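Fructosamine deglycase FrlB (Bacillus subtilis, PDB 3EUA) converts a range of fructosamine 6-phosphates to glucose 6-phosphate and a free amino acid, working as a homooctamer. Local coordinates at residues Asp166-Val171 and Thr284-Ser289; Ser37-Pro42 and Asn135-Val140; Ile196-Ser201 and Ile222-Ile227; Pro245-Leu250 and Thr274-Ala279; Gln14-Asp19 and Phe146-Val151. One frame throughout, in Å; residues are numbered along the deposited sequence.

Contact 1: residues Asp166-Val171 and Thr284-Ser289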
# COMPACT_ATOMS: atom_id res chain seq x y z
N ASP A 166 11.60 20.56 -16.42
CA ASP A 166 12.10 21.93 -16.57
C ASP A 166 10.93 22.91 -16.75
O ASP A 166 10.92 24.00 -16.14
CB ASP A 166 13.06 22.04 -17.74
CG ASP A 166 13.86 23.37 -17.73
OD1 ASP A 166 14.14 23.87 -16.61
OD2 ASP A 166 14.24 23.84 -18.82
N GLN A 167 9.94 22.50 -17.54
CA GLN A 167 8.72 23.30 -17.78
C GLN A 167 7.72 23.24 -16.61
O GLN A 167 6.81 24.06 -16.52
CB GLN A 167 8.01 22.78 -19.01
CG GLN A 167 8.79 22.95 -20.28
CD GLN A 167 8.87 24.39 -20.76
OE1 GLN A 167 8.03 25.23 -20.42
NE2 GLN A 167 9.85 24.67 -21.60
N LEU A 168 7.90 22.29 -15.69
CA LEU A 168 6.92 22.11 -14.61
C LEU A 168 6.91 23.24 -13.57
O LEU A 168 5.89 23.47 -12.92
CB LEU A 168 7.15 20.76 -13.90
CG LEU A 168 5.91 20.17 -13.26
CD1 LEU A 168 4.90 19.81 -14.40
CD2 LEU A 168 6.27 18.96 -12.44
N GLN A 169 8.02 23.96 -13.39
CA GLN A 169 7.99 25.04 -12.41
C GLN A 169 6.96 26.09 -12.83
O GLN A 169 6.26 26.60 -11.99
CB GLN A 169 9.35 25.70 -12.18
CG GLN A 169 9.36 26.70 -11.00
CD GLN A 169 9.03 26.08 -9.68
OE1 GLN A 169 9.38 24.91 -9.43
NE2 GLN A 169 8.40 26.86 -8.78
N ALA A 170 6.86 26.39 -14.13
CA ALA A 170 5.89 27.37 -14.60
C ALA A 170 4.47 26.85 -14.32
O ALA A 170 3.56 27.63 -14.00
CB ALA A 170 6.09 27.66 -16.08
N VAL A 171 4.29 25.53 -14.42
CA VAL A 171 2.99 24.89 -14.14
C VAL A 171 2.64 25.11 -12.66
O VAL A 171 1.49 25.46 -12.34
CB VAL A 171 2.98 23.35 -14.46
CG1 VAL A 171 1.57 22.78 -14.29
CG2 VAL A 171 3.49 23.06 -15.91
N THR A 284 0.12 22.39 -21.17
CA THR A 284 0.29 22.57 -22.61
C THR A 284 1.74 22.50 -23.09
O THR A 284 1.97 22.17 -24.27
CB THR A 284 -0.41 23.92 -23.08
OG1 THR A 284 0.25 25.06 -22.50
CG2 THR A 284 -1.89 23.97 -22.67
N ALA A 285 2.71 22.80 -22.22
CA ALA A 285 4.14 22.72 -22.56
C ALA A 285 4.75 21.37 -22.15
O ALA A 285 5.95 21.16 -22.29
CB ALA A 285 4.89 23.88 -21.91
N ILE A 286 3.93 20.46 -21.63
CA ILE A 286 4.40 19.14 -21.22
C ILE A 286 3.96 18.14 -22.27
O ILE A 286 2.80 18.18 -22.71
CB ILE A 286 3.81 18.75 -19.85
CG1 ILE A 286 3.99 19.87 -18.80
CG2 ILE A 286 4.44 17.41 -19.39
CD1 ILE A 286 5.41 20.18 -18.49
N ASP A 287 4.85 17.22 -22.66
CA ASP A 287 4.54 16.20 -23.66
C ASP A 287 3.49 15.21 -23.11
O ASP A 287 3.53 14.83 -21.94
CB ASP A 287 5.81 15.45 -24.05
CG ASP A 287 5.65 14.63 -25.32
OD1 ASP A 287 5.73 15.23 -26.40
OD2 ASP A 287 5.54 13.39 -25.26
N ASP A 288 2.55 14.81 -23.97
CA ASP A 288 1.52 13.84 -23.60
C ASP A 288 2.08 12.53 -23.04
O ASP A 288 1.45 11.89 -22.18
CB ASP A 288 0.63 13.50 -24.83
CG ASP A 288 -0.30 14.64 -25.27
OD1 ASP A 288 -0.40 15.66 -24.56
OD2 ASP A 288 -0.96 14.53 -26.35
N SER A 289 3.26 12.12 -23.51
CA SER A 289 3.88 10.88 -23.05
C SER A 289 4.23 10.87 -21.56
O SER A 289 4.36 9.82 -20.95
CB SER A 289 5.15 10.62 -23.87
OG SER A 289 6.11 11.65 -23.73
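Next to I286, which packs against Q167, the carboxylate of D287 caps a helix: its OD2 accepts a hydrogen bond from S289 N (3.1 Å). The N-H meets OD2 from above the carboxylate plane, about 42° out of it. S289 OG also lies very close to OD2, but that separation is too short to be trusted in detail. Across the contact itself there is no hydrogen bond, and the packing is mostly apolar. The CD1 methyl of I286 makes the apolar contacts. It touches Q167 CB at 3.7 Å, L168 CD1 at 4.1 Å and V171 CG2 at 4.3 Å. Q167 and L168 are adjacent on helix 158-190 and V171 is one turn further on; the methyl sits among them. L168 and I286 meet at a slant. The first torsion of I286 (chi1 -49°) sets CG1 anti to the carbonyl carbon, and CD1 extends from CG1 to the helix. Q167 takes a second part in the contact. The bend at its chi2 (-72°) places CD. Its OE1 lies 3.7 Å from A285 CB in a plain van der Waals contact, where both residues are exposed. L168 and V171 also rest on V298 of helix 288-313, and I286 rests on L294 of the same helix. The arrangement is a loop that packs on helix 158-190 just before an aspartate N-cap begins helix 288-313.

Contact 2: residues Ser37-Pro42 and Asn135-Val140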
# COMPACT_ATOMS: atom_id res chain seq x y z
N SER A 37 9.05 7.98 1.49
CA SER A 37 8.57 6.78 0.81
C SER A 37 7.46 7.21 -0.12
O SER A 37 7.41 6.77 -1.27
CB SER A 37 8.04 5.75 1.79
OG SER A 37 7.53 4.59 1.14
N ALA A 38 6.59 8.12 0.36
CA ALA A 38 5.45 8.57 -0.47
C ALA A 38 5.87 9.17 -1.80
O ALA A 38 5.20 8.98 -2.80
CB ALA A 38 4.61 9.56 0.29
N ILE A 39 6.99 9.90 -1.82
CA ILE A 39 7.43 10.51 -3.08
C ILE A 39 7.84 9.48 -4.13
O ILE A 39 8.02 9.83 -5.28
CB ILE A 39 8.60 11.53 -2.92
CG1 ILE A 39 9.97 10.83 -2.70
CG2 ILE A 39 8.27 12.60 -1.85
CD1 ILE A 39 11.15 11.81 -2.95
N MSE A 40 8.00 8.23 -3.73
CA MSE A 40 8.39 7.18 -4.67
C MSE A 40 7.26 6.43 -5.36
O MSE A 40 7.50 5.63 -6.28
CB MSE A 40 9.28 6.16 -3.97
CG MSE A 40 10.69 6.71 -3.70
SE MSE A 40 11.72 5.60 -2.53
CE MSE A 40 13.10 6.88 -2.25
N TYR A 41 6.02 6.68 -4.93
CA TYR A 41 4.89 5.99 -5.50
C TYR A 41 4.76 6.24 -7.00
O TYR A 41 4.50 5.31 -7.76
CB TYR A 41 3.58 6.30 -4.75
CG TYR A 41 3.45 5.60 -3.41
CD1 TYR A 41 4.42 5.72 -2.43
CD2 TYR A 41 2.32 4.91 -3.09
CE1 TYR A 41 4.27 5.11 -1.19
CE2 TYR A 41 2.15 4.31 -1.85
CZ TYR A 41 3.13 4.41 -0.91
OH TYR A 41 2.99 3.80 0.32
N PRO A 42 4.92 7.50 -7.44
CA PRO A 42 4.86 7.78 -8.88
C PRO A 42 5.95 7.02 -9.67
O PRO A 42 5.72 6.56 -10.77
CB PRO A 42 5.13 9.27 -8.95
CG PRO A 42 4.81 9.77 -7.64
CD PRO A 42 5.07 8.73 -6.66
N ASN A 135 14.79 20.30 -9.73
CA ASN A 135 15.82 20.09 -8.71
C ASN A 135 15.32 19.63 -7.34
O ASN A 135 16.11 19.45 -6.38
CB ASN A 135 16.58 21.42 -8.50
CG ASN A 135 17.21 21.93 -9.81
OD1 ASN A 135 17.74 21.14 -10.58
ND2 ASN A 135 17.11 23.23 -10.06
N THR A 136 14.01 19.49 -7.21
CA THR A 136 13.41 19.07 -5.95
C THR A 136 13.55 17.56 -5.80
O THR A 136 13.97 16.87 -6.71
CB THR A 136 11.89 19.43 -5.87
OG1 THR A 136 11.21 18.72 -6.90
CG2 THR A 136 11.59 20.98 -5.97
N ASN A 137 13.18 17.05 -4.63
CA ASN A 137 13.23 15.61 -4.37
C ASN A 137 12.48 14.82 -5.47
O ASN A 137 13.00 13.87 -6.06
CB ASN A 137 12.79 15.25 -2.95
CG ASN A 137 11.38 15.74 -2.58
OD1 ASN A 137 10.71 16.40 -3.37
ND2 ASN A 137 10.91 15.37 -1.37
N TYR A 138 11.27 15.24 -5.80
CA TYR A 138 10.55 14.58 -6.90
C TYR A 138 11.29 14.69 -8.25
O TYR A 138 11.27 13.73 -9.08
CB TYR A 138 9.17 15.17 -7.06
CG TYR A 138 8.09 14.67 -6.11
CD1 TYR A 138 7.42 13.48 -6.37
CD2 TYR A 138 7.65 15.45 -5.05
CE1 TYR A 138 6.40 13.03 -5.57
CE2 TYR A 138 6.59 15.01 -4.21
CZ TYR A 138 5.99 13.79 -4.48
OH TYR A 138 4.96 13.33 -3.69
N GLY A 139 11.92 15.84 -8.48
CA GLY A 139 12.66 16.08 -9.74
C GLY A 139 13.83 15.17 -9.90
O GLY A 139 13.98 14.51 -10.92
N VAL A 140 14.67 15.14 -8.86
CA VAL A 140 15.89 14.33 -8.86
C VAL A 140 15.55 12.85 -8.95
O VAL A 140 16.22 12.11 -9.62
CB VAL A 140 16.76 14.64 -7.59
CG1 VAL A 140 17.83 13.58 -7.34
CG2 VAL A 140 17.39 16.07 -7.68
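This contact lies in the first SIS domain, where the first turn of helix 137-153 packs against the turn that links helix 35-38 to helix 41-50. Its centre is an isoleucine on a tyrosine face: I39 covers the ring of Y138. The turn is a type I beta turn from A38 to Y41, with Y41 N bonded to A38 O, and I39 sits at its second position. I39 CB makes a CH-pi contact, 3.9 Å from the centroid of the Y138 ring and 19° off the ring normal. It lies over the face but is shifted toward the rim. The CG2 methyl is on the same face, 3.7 Å from Y138 CZ. The backbone of the turn takes part too, since I39 O is 3.6 Å from Y138 CE1. P42 comes from another direction. Its CG stands at the ring edge, 4.2 Å from Y138 CE1, and the two side chains meet at about a right angle. The other branch of I39 serves N137. Its chi1 (76°) puts CG1 between the backbone N and the carbonyl carbon, and CD1 beyond it meets N137 CB at 3.8 Å. Near by, Y138 packs on V207 and A38 on Y209, both from helix 205-220. T136 is the N-cap of helix 137-153; its OG1 accepts a weak bond from G139 N. N137 bends back on its own chain: its OD1 accepts from Y138 N at 2.8 Å, with the donor above the carbonyl plane.

Contact 3: residues Ile196-Ser201 and Ile222-Ile227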
# COMPACT_ATOMS: atom_id res chain seq x y z
N ILE A 196 -10.13 14.28 8.17
CA ILE A 196 -10.22 14.67 6.77
C ILE A 196 -9.60 13.56 5.96
O ILE A 196 -8.41 13.24 6.14
CB ILE A 196 -9.47 15.97 6.44
CG1 ILE A 196 -9.97 17.16 7.28
CG2 ILE A 196 -9.60 16.25 4.90
CD1 ILE A 196 -9.08 18.45 7.18
N TYR A 197 -10.40 12.94 5.11
CA TYR A 197 -9.92 11.87 4.23
C TYR A 197 -9.28 12.43 2.99
O TYR A 197 -9.56 13.56 2.60
CB TYR A 197 -11.09 10.97 3.81
CG TYR A 197 -11.61 10.06 4.88
CD1 TYR A 197 -11.06 8.80 5.03
CD2 TYR A 197 -12.62 10.44 5.75
CE1 TYR A 197 -11.51 7.92 6.02
CE2 TYR A 197 -13.09 9.57 6.74
CZ TYR A 197 -12.53 8.31 6.87
OH TYR A 197 -12.97 7.42 7.84
N THR A 198 -8.37 11.66 2.39
CA THR A 198 -7.82 12.01 1.11
C THR A 198 -8.13 10.80 0.22
O THR A 198 -8.45 9.69 0.72
CB THR A 198 -6.30 12.28 1.12
OG1 THR A 198 -5.59 11.09 1.49
CG2 THR A 198 -5.96 13.46 2.05
N MSE A 199 -8.09 11.02 -1.08
CA MSE A 199 -8.36 9.96 -2.04
C MSE A 199 -7.76 10.22 -3.42
O MSE A 199 -7.80 11.31 -3.92
CB MSE A 199 -9.87 9.75 -2.14
CG MSE A 199 -10.29 8.76 -3.15
SE MSE A 199 -12.04 7.99 -2.86
CE MSE A 199 -12.05 7.63 -4.53
N ALA A 200 -7.18 9.18 -4.01
CA ALA A 200 -6.56 9.25 -5.34
C ALA A 200 -6.20 7.82 -5.78
O ALA A 200 -6.43 6.86 -5.02
CB ALA A 200 -5.32 10.14 -5.34
N SER A 201 -5.71 7.68 -7.01
CA SER A 201 -5.29 6.38 -7.56
C SER A 201 -4.04 6.52 -8.42
O SER A 201 -3.46 7.61 -8.54
CB SER A 201 -6.42 5.75 -8.40
OG SER A 201 -6.72 6.53 -9.54
N ILE A 222 -4.57 16.02 12.81
CA ILE A 222 -5.89 15.83 12.25
C ILE A 222 -5.93 14.39 11.77
O ILE A 222 -5.02 13.95 11.08
CB ILE A 222 -6.14 16.78 11.09
CG1 ILE A 222 -6.19 18.22 11.62
CG2 ILE A 222 -7.44 16.47 10.41
CD1 ILE A 222 -6.32 19.26 10.57
N HIS A 223 -6.98 13.65 12.14
CA HIS A 223 -7.10 12.26 11.71
C HIS A 223 -7.23 12.21 10.21
O HIS A 223 -7.92 13.05 9.61
CB HIS A 223 -8.31 11.60 12.34
CG HIS A 223 -8.28 11.58 13.84
ND1 HIS A 223 -7.37 10.84 14.56
CD2 HIS A 223 -9.08 12.19 14.75
CE1 HIS A 223 -7.58 11.02 15.85
NE2 HIS A 223 -8.62 11.82 15.99
N SER A 224 -6.61 11.22 9.56
CA SER A 224 -6.79 11.08 8.11
C SER A 224 -6.61 9.61 7.70
O SER A 224 -6.40 8.72 8.55
CB SER A 224 -5.86 12.03 7.33
OG SER A 224 -6.24 12.17 5.95
N HIS A 225 -6.76 9.38 6.41
CA HIS A 225 -6.66 8.05 5.79
C HIS A 225 -6.68 8.34 4.33
O HIS A 225 -7.56 9.07 3.89
CB HIS A 225 -7.93 7.25 6.08
CG HIS A 225 -7.90 5.82 5.60
ND1 HIS A 225 -8.86 4.91 5.99
CD2 HIS A 225 -6.98 5.12 4.88
CE1 HIS A 225 -8.58 3.73 5.45
NE2 HIS A 225 -7.45 3.83 4.78
N ALA A 226 -5.75 7.80 3.57
CA ALA A 226 -5.72 7.99 2.13
C ALA A 226 -6.40 6.78 1.50
O ALA A 226 -5.83 5.72 1.46
CB ALA A 226 -4.31 8.15 1.58
N ILE A 227 -7.58 6.99 0.98
CA ILE A 227 -8.33 5.92 0.34
C ILE A 227 -7.93 5.76 -1.12
O ILE A 227 -7.90 6.71 -1.84
CB ILE A 227 -9.88 6.18 0.37
CG1 ILE A 227 -10.35 6.56 1.78
CG2 ILE A 227 -10.66 4.96 -0.19
CD1 ILE A 227 -9.98 5.57 2.79
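Backbone hydrogen bonds join the two segments, which run parallel, with a regular strand pair only at T198-A226 and M199-I227. T198 takes two of the bonds: its N donates to H225 O (3.1 Å) almost straight, and its O accepts from I227 N (2.8 Å). I196 N donates to H223 O at 2.9 Å. The last bond, A200 N to I227 O, is weak. The hydroxyl of S224 points at I196 O, but the distance is too short to be taken literally. S224 OG and T198 OG1 both also bond to S212 OG on helix 205-220, which connects the strands in a beta-alpha-beta unit.

On one face the T198 hydroxyl makes a close contact with the A226 methyl, OG1 to CB 3.2 Å. Apolar packing joins M199 SE to I227 CG2 (4.3 Å) on the other face, and I196 CG1 to I222 CG2. The Y197 ring leans obliquely on H225 CB, 3.6 Å from its CE1, and on I227 CG1. Within segment 222-227, I227 CD1 lies over the centre of the H225 ring, 3.4 Å above its plane.

Polar groups reach the second subunit. Y197 OH bonds to H223 ND1 of the second subunit, and H223 ND1 bonds to Y197 OH there. H225 stacks on H225 of that subunit. The side chains therefore help to build the subunit interface. The buried N of H225 has no partner in the model, probably at some energetic cost.

Contact 4: residues Pro245-Leu250 and Thr274-Ala279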
# COMPACT_ATOMS: atom_id res chain seq x y z
N PRO A 245 -15.42 15.30 5.64
CA PRO A 245 -14.55 15.92 4.66
C PRO A 245 -13.64 14.96 3.86
O PRO A 245 -12.95 14.08 4.43
CB PRO A 245 -13.66 16.84 5.50
CG PRO A 245 -14.33 16.98 6.80
CD PRO A 245 -14.98 15.65 7.00
N PHE A 246 -13.63 15.15 2.55
CA PHE A 246 -12.80 14.39 1.60
C PHE A 246 -12.03 15.31 0.69
O PHE A 246 -12.62 16.22 0.10
CB PHE A 246 -13.66 13.49 0.69
CG PHE A 246 -13.83 12.06 1.21
CD1 PHE A 246 -14.78 11.75 2.17
CD2 PHE A 246 -13.04 11.04 0.72
CE1 PHE A 246 -14.94 10.43 2.63
CE2 PHE A 246 -13.18 9.73 1.19
CZ PHE A 246 -14.13 9.44 2.14
N ILE A 247 -10.72 15.10 0.58
CA ILE A 247 -9.87 15.79 -0.36
C ILE A 247 -9.70 14.75 -1.46
O ILE A 247 -9.20 13.65 -1.21
CB ILE A 247 -8.47 16.13 0.16
CG1 ILE A 247 -8.51 17.20 1.26
CG2 ILE A 247 -7.56 16.61 -1.01
CD1 ILE A 247 -7.16 17.31 1.96
N ILE A 248 -10.10 15.11 -2.67
CA ILE A 248 -10.07 14.21 -3.81
C ILE A 248 -9.17 14.72 -4.92
O ILE A 248 -9.29 15.86 -5.37
CB ILE A 248 -11.49 14.06 -4.34
CG1 ILE A 248 -12.32 13.35 -3.27
CG2 ILE A 248 -11.48 13.33 -5.71
CD1 ILE A 248 -13.79 13.09 -3.63
N LEU A 249 -8.23 13.87 -5.33
CA LEU A 249 -7.28 14.25 -6.36
C LEU A 249 -7.56 13.55 -7.67
O LEU A 249 -7.78 12.35 -7.70
CB LEU A 249 -5.86 13.89 -5.95
CG LEU A 249 -5.40 14.41 -4.60
CD1 LEU A 249 -3.99 13.86 -4.32
CD2 LEU A 249 -5.50 15.93 -4.49
N LEU A 250 -7.55 14.30 -8.75
CA LEU A 250 -7.75 13.73 -10.07
C LEU A 250 -6.50 14.07 -10.86
O LEU A 250 -6.15 15.24 -11.01
CB LEU A 250 -9.01 14.24 -10.75
CG LEU A 250 -10.32 13.86 -10.06
CD1 LEU A 250 -10.74 14.99 -9.08
CD2 LEU A 250 -11.35 13.60 -11.12
N THR A 274 -13.12 18.67 -1.23
CA THR A 274 -12.09 19.60 -1.66
C THR A 274 -11.47 18.88 -2.81
O THR A 274 -10.74 17.89 -2.60
CB THR A 274 -11.07 19.90 -0.56
OG1 THR A 274 -11.73 20.60 0.51
CG2 THR A 274 -9.99 20.77 -1.08
N VAL A 275 -11.74 19.34 -4.02
CA VAL A 275 -11.30 18.65 -5.22
C VAL A 275 -10.15 19.35 -5.94
O VAL A 275 -10.22 20.53 -6.24
CB VAL A 275 -12.48 18.51 -6.24
CG1 VAL A 275 -12.06 17.72 -7.46
CG2 VAL A 275 -13.72 17.89 -5.57
N LEU A 276 -9.07 18.62 -6.18
CA LEU A 276 -7.92 19.17 -6.93
C LEU A 276 -7.83 18.35 -8.18
O LEU A 276 -7.53 17.15 -8.13
CB LEU A 276 -6.60 19.05 -6.16
CG LEU A 276 -6.37 20.04 -5.04
CD1 LEU A 276 -7.27 19.71 -3.85
CD2 LEU A 276 -4.88 19.98 -4.68
N ASP A 277 -8.13 18.98 -9.31
CA ASP A 277 -8.12 18.28 -10.60
C ASP A 277 -6.99 18.83 -11.46
O ASP A 277 -7.02 20.00 -11.86
CB ASP A 277 -9.48 18.45 -11.30
CG ASP A 277 -9.60 17.66 -12.63
OD1 ASP A 277 -8.60 17.12 -13.16
OD2 ASP A 277 -10.72 17.60 -13.17
N ALA A 278 -6.01 17.98 -11.74
CA ALA A 278 -4.85 18.33 -12.54
C ALA A 278 -5.23 18.80 -13.95
O ALA A 278 -4.50 19.54 -14.60
CB ALA A 278 -3.90 17.15 -12.63
N ALA A 279 -6.37 18.34 -14.43
CA ALA A 279 -6.84 18.77 -15.75
C ALA A 279 -7.14 20.26 -15.79
O ALA A 279 -7.15 20.85 -16.88
CB ALA A 279 -8.04 17.94 -16.17
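A parallel beta-alpha-beta unit of the second SIS domain closes here, with the outermost strand 273-277 of this chain's sheet paired to strand 246-250. T274 N donates to F246 O at 2.8 Å. I248 N then donates to T274 O, and L276 N to I248 O in a bond 169° at the hydrogen. L250 N donates to L276 O. A278 N ends the series, donating to L250 O at 2.8 Å. T274 thus bonds to F246 and I248, and L276 to I248 and L250, each residue bridging two of the other strand, the parallel pattern.

The side chains form two faces. On one, I247 and T274 lie side by side, as do L249 and L276. L249 CD2 reaches L276 CB at 3.7 Å, and I247 CG2 is 4.2 Å from L276 CD1. On the other face, L250 crosses V275. Its CD1 comes to 3.4 Å from V275 CG1, tighter than usual for two carbons. The chi2 of L250 (93°) is off the staggered positions and turns CD1 that way. D277 OD1 lies 3.8 Å from L250 CB. The same oxygen accepts from A279 N at 2.8 Å, which makes an Asx turn, and it forms a salt bridge with R256.

The face of T274 and L276 lies against helices 158-190 and 288-313, through F186 and V302 among others. The face of I248, L250 and V275 packs on helix 256-269, which carries the chain between the two strands. Strand 197-200 flanks strand 246-250 on its other edge.

Contact 5: residues Gln14-Asp19 and Phe146-Val151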
# COMPACT_ATOMS: atom_id res chain seq x y z
N GLN A 14 24.16 12.19 -13.26
CA GLN A 14 24.83 11.87 -14.52
C GLN A 14 25.95 10.87 -14.33
O GLN A 14 26.10 9.98 -15.14
CB GLN A 14 25.40 13.12 -15.19
CG GLN A 14 24.36 14.17 -15.65
CD GLN A 14 25.02 15.30 -16.43
OE1 GLN A 14 25.92 15.05 -17.24
NE2 GLN A 14 24.58 16.53 -16.21
N ALA A 15 26.76 11.04 -13.29
CA ALA A 15 27.87 10.11 -13.00
C ALA A 15 27.31 8.73 -12.75
O ALA A 15 27.81 7.74 -13.28
CB ALA A 15 28.68 10.58 -11.82
N PHE A 16 26.27 8.65 -11.93
CA PHE A 16 25.61 7.36 -11.66
C PHE A 16 25.14 6.70 -12.98
O PHE A 16 25.40 5.51 -13.21
CB PHE A 16 24.46 7.56 -10.69
CG PHE A 16 23.48 6.43 -10.65
CD1 PHE A 16 23.73 5.29 -9.91
CD2 PHE A 16 22.26 6.54 -11.31
CE1 PHE A 16 22.79 4.26 -9.86
CE2 PHE A 16 21.32 5.52 -11.26
CZ PHE A 16 21.59 4.37 -10.54
N LEU A 17 24.47 7.46 -13.84
CA LEU A 17 23.98 6.91 -15.11
C LEU A 17 25.12 6.45 -16.03
O LEU A 17 25.00 5.45 -16.74
CB LEU A 17 23.06 7.89 -15.83
CG LEU A 17 21.74 8.24 -15.10
CD1 LEU A 17 21.02 9.36 -15.84
CD2 LEU A 17 20.85 7.00 -14.94
N GLN A 18 26.23 7.19 -16.02
CA GLN A 18 27.40 6.80 -16.80
C GLN A 18 27.88 5.45 -16.32
O GLN A 18 28.14 4.55 -17.12
CB GLN A 18 28.53 7.83 -16.66
CG GLN A 18 28.31 9.18 -17.32
CD GLN A 18 29.42 10.23 -17.00
OE1 GLN A 18 30.59 9.89 -16.79
NE2 GLN A 18 29.05 11.52 -16.99
N ASP A 19 28.01 5.28 -15.01
CA ASP A 19 28.48 4.02 -14.44
C ASP A 19 27.47 2.89 -14.59
O ASP A 19 27.83 1.71 -14.63
CB ASP A 19 28.80 4.18 -12.95
CG ASP A 19 29.98 5.10 -12.69
OD1 ASP A 19 30.70 5.52 -13.63
OD2 ASP A 19 30.20 5.41 -11.50
N PHE A 146 13.89 7.85 -14.84
CA PHE A 146 13.85 7.86 -16.31
C PHE A 146 15.21 7.63 -16.92
O PHE A 146 15.33 7.04 -18.00
CB PHE A 146 13.24 9.14 -16.87
CG PHE A 146 11.73 9.20 -16.71
CD1 PHE A 146 10.89 8.65 -17.67
CD2 PHE A 146 11.16 9.78 -15.60
CE1 PHE A 146 9.51 8.68 -17.49
CE2 PHE A 146 9.80 9.82 -15.44
CZ PHE A 146 8.98 9.26 -16.39
N GLY A 147 16.25 8.10 -16.23
CA GLY A 147 17.62 7.88 -16.67
C GLY A 147 17.96 6.39 -16.65
O GLY A 147 18.57 5.91 -17.57
N THR A 148 17.59 5.71 -15.56
CA THR A 148 17.83 4.26 -15.38
C THR A 148 17.15 3.46 -16.50
O THR A 148 17.78 2.59 -17.11
CB THR A 148 17.38 3.83 -13.97
OG1 THR A 148 18.23 4.48 -13.00
CG2 THR A 148 17.47 2.30 -13.81
N LEU A 149 15.90 3.81 -16.80
CA LEU A 149 15.16 3.15 -17.87
C LEU A 149 15.78 3.45 -19.24
O LEU A 149 15.80 2.59 -20.11
CB LEU A 149 13.69 3.59 -17.86
CG LEU A 149 12.81 3.05 -16.74
CD1 LEU A 149 11.42 3.75 -16.68
CD2 LEU A 149 12.65 1.55 -16.89
N GLN A 150 16.29 4.66 -19.45
CA GLN A 150 16.93 4.99 -20.73
C GLN A 150 18.26 4.20 -20.88
O GLN A 150 18.50 3.55 -21.93
CB GLN A 150 17.14 6.49 -20.86
CG GLN A 150 17.56 6.97 -22.27
CD GLN A 150 18.98 6.65 -22.62
OE1 GLN A 150 19.88 6.73 -21.77
NE2 GLN A 150 19.21 6.32 -23.87
N VAL A 151 19.09 4.20 -19.84
CA VAL A 151 20.38 3.51 -19.86
C VAL A 151 20.27 1.98 -19.97
O VAL A 151 20.96 1.36 -20.78
CB VAL A 151 21.26 3.89 -18.62
CG1 VAL A 151 22.48 2.96 -18.48
CG2 VAL A 151 21.70 5.37 -18.69
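L17 points from helix 11-20 at G147, and van der Waals packing carries most of this contact. The CD2 methyl of L17 sits 3.4 Å from G147 C and 3.6 Å from T148 N. Its CD1 is 3.8 Å from G147 CA. The glycine has no side chain, and the leucine tip lies directly on the helix backbone. One turn further on, V151 CG2 packs on L17 CB at 4.0 Å and also lies 3.8 Å from L17 O.

The second kind is an aromatic edge against a hydroxyl. T148 OG1 lies near the ring plane of F16, 3.7 Å from its CE2. No hydrogen bond forms with the ring; OG1 bonds to I144 O one turn back.

The two short helix axes run 9.9 Å apart, nearly in the same direction, with a crossing angle of -24°. F16 also meets Y121 edge-to-face. Around helix 137-153, L20 of helix 11-20 touches T148 and V151. F146 and L149 turn the other way, to V46 of helix 41-50, and F146 also packs on F158 of helix 158-190.

How the contacts relate
Along the chain, contact 5 encloses contact 2, and contact 1 encloses contacts 3 and 4. Contacts 2 and 5 belong to the first SIS range and share helix 137-153; their centres are about 17 Å apart. Contacts 3 and 4 belong to the second SIS range. They touch, with centres about 11 Å apart, and share one parallel sheet through neighbouring strands 197-200 and 246-250. Contact 1 joins helix 158-190, which follows helix 137-153, to the loop leading into helix 288-313. It lies about 17 Å from contact 2 and 20 Å from contact 4, between centres. Contacts 3 and 5 are on opposite sides of the chain's centre, consistent with a two-domain subunit.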